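Local structure of small ribosomal subunit protein bS6 (2J5A) at residues P18-S21 / E22-K26. The protein probably binds 16S ribosomal RNA together with protein bS18 as a structural component of the small ribosomal subunit. Sequence-based numbering, arbitrary orientation.
Sequences PTLS and EEEMK
S21 turns its OG between its own backbone N and carbonyl carbon (chi1 74°), while E24 swings CG beside its backbone N (chi1 -72°), and each side chain thereby meets the other's amide. S21 OG accepts from E24 N at 3.0 Å. In return, S21 N donates to E24 OE1 at 2.8 Å, nearly straight at 168°; OE1 receives it on its anti lone pair. Serine's short hydroxyl can reach forward to an amide of the first turn; glutamate has the length to return to the cap, and its negative charge probably suits the positive end of the helix dipole. M25 N donates to S21 O at 2.9 Å, starting the helical bonding pattern. L20 lays CB and CG against E24 CB, the two side chains crossing at about a right angle. M25, extended beyond CG, sets CE 3.2 Å from L20 O and near P18 CA; it also touches M51 of strand 41-53. An alanine in place of M25 would probably leave a gap between loop and helix, depriving L20 O and P18 of their methyl contact. This reciprocal S21–E24 pairing is a capping box, opening helix 22-38 after strand 8-16 in the ferredoxin-like α+β fold of bS6.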
loop_
_atom_site.group_PDB
_atom_site.type_symbol
_atom_site.label_atom_id
_atom_site.label_comp_id
_atom_site.label_asym_id
_atom_site.label_seq_id
_atom_site.Cartn_x
_atom_site.Cartn_y
_atom_site.Cartn_z
ATOM N N PRO A 18 5.669 -7.672 -12.195
ATOM C CA PRO A 18 5.634 -9.141 -12.113
ATOM C C PRO A 18 6.968 -9.880 -12.320
ATOM O O PRO A 18 6.971 -11.091 -12.260
ATOM C CB PRO A 18 4.634 -9.534 -13.216
ATOM C CG PRO A 18 4.724 -8.442 -14.212
ATOM C CD PRO A 18 5.079 -7.178 -13.448
ATOM N N THR A 19 8.064 -9.165 -12.555
ATOM C CA THR A 19 9.388 -9.758 -12.785
ATOM C C THR A 19 10.207 -9.937 -11.500
ATOM O O THR A 19 11.318 -10.469 -11.549
ATOM C CB THR A 19 10.227 -8.872 -13.721
ATOM O OG1 THR A 19 10.518 -7.622 -13.066
ATOM C CG2 THR A 19 9.499 -8.607 -15.041
ATOM N N LEU A 20 9.694 -9.453 -10.368
ATOM C CA LEU A 20 10.297 -9.731 -9.074
ATOM C C LEU A 20 9.895 -11.137 -8.647
ATOM O O LEU A 20 8.802 -11.577 -8.944
ATOM C CB LEU A 20 9.812 -8.730 -8.002
ATOM C CG LEU A 20 10.500 -7.364 -7.848
ATOM C CD1 LEU A 20 10.600 -6.607 -9.150
ATOM C CD2 LEU A 20 9.749 -6.539 -6.826
ATOM N N SER A 21 10.760 -11.809 -7.906
ATOM C CA SER A 21 10.460 -13.119 -7.381
ATOM C C SER A 21 9.453 -13.005 -6.254
ATOM O O SER A 21 9.324 -11.954 -5.626
ATOM C CB SER A 21 11.725 -13.783 -6.830
ATOM O OG SER A 21 12.113 -13.207 -5.584
ATOM N N GLU A 22 8.766 -14.108 -5.981
ATOM C CA GLU A 22 7.908 -14.203 -4.807
ATOM C C GLU A 22 8.562 -13.652 -3.555
ATOM O O GLU A 22 7.902 -13.005 -2.745
ATOM C CB GLU A 22 7.529 -15.661 -4.552
ATOM C CG GLU A 22 6.535 -15.853 -3.430
ATOM C CD GLU A 22 5.196 -15.199 -3.712
ATOM O OE1 GLU A 22 4.891 -14.911 -4.895
ATOM O OE2 GLU A 22 4.447 -14.992 -2.740
ATOM N N GLU A 23 9.853 -13.941 -3.389
ATOM C CA GLU A 23 10.597 -13.528 -2.198
ATOM C C GLU A 23 10.792 -11.997 -2.196
ATOM O O GLU A 23 10.685 -11.357 -1.151
ATOM C CB GLU A 23 11.970 -14.244 -2.127
ATOM C CG GLU A 23 11.929 -15.810 -2.090
ATOM C CD GLU A 23 12.252 -16.501 -3.450
ATOM O OE1 GLU A 23 11.390 -16.586 -4.355
ATOM O OE2 GLU A 23 13.382 -17.008 -3.607
ATOM N N GLU A 24 11.068 -11.433 -3.369
ATOM C CA GLU A 24 11.205 -9.988 -3.527
ATOM C C GLU A 24 9.876 -9.233 -3.284
ATOM O O GLU A 24 9.866 -8.184 -2.642
ATOM C CB GLU A 24 11.759 -9.656 -4.917
ATOM C CG GLU A 24 13.244 -10.028 -5.064
ATOM C CD GLU A 24 13.769 -9.911 -6.478
ATOM O OE1 GLU A 24 13.101 -10.335 -7.435
ATOM O OE2 GLU A 24 14.886 -9.399 -6.645
ATOM N N MET A 25 8.773 -9.783 -3.795
ATOM C CA MET A 25 7.453 -9.202 -3.610
ATOM C C MET A 25 7.083 -9.134 -2.138
ATOM O O MET A 25 6.665 -8.090 -1.655
ATOM C CB MET A 25 6.397 -9.986 -4.390
ATOM C CG MET A 25 6.453 -9.733 -5.886
ATOM S SD MET A 25 5.562 -10.970 -6.847
ATOM C CE MET A 25 5.830 -10.379 -8.508
ATOM N N LYS A 26 7.258 -10.238 -1.420
ATOM C CA LYS A 26 6.943 -10.257 0.009
ATOM C C LYS A 26 7.825 -9.283 0.792
ATOM O O LYS A 26 7.352 -8.621 1.694
ATOM C CB LYS A 26 7.065 -11.674 0.576
ATOM C CG LYS A 26 5.938 -12.630 0.173
ATOM C CD LYS A 26 4.662 -12.298 0.934
ATOM C CE LYS A 26 3.830 -13.542 1.220
ATOM N NZ LYS A 26 2.481 -13.166 1.748
#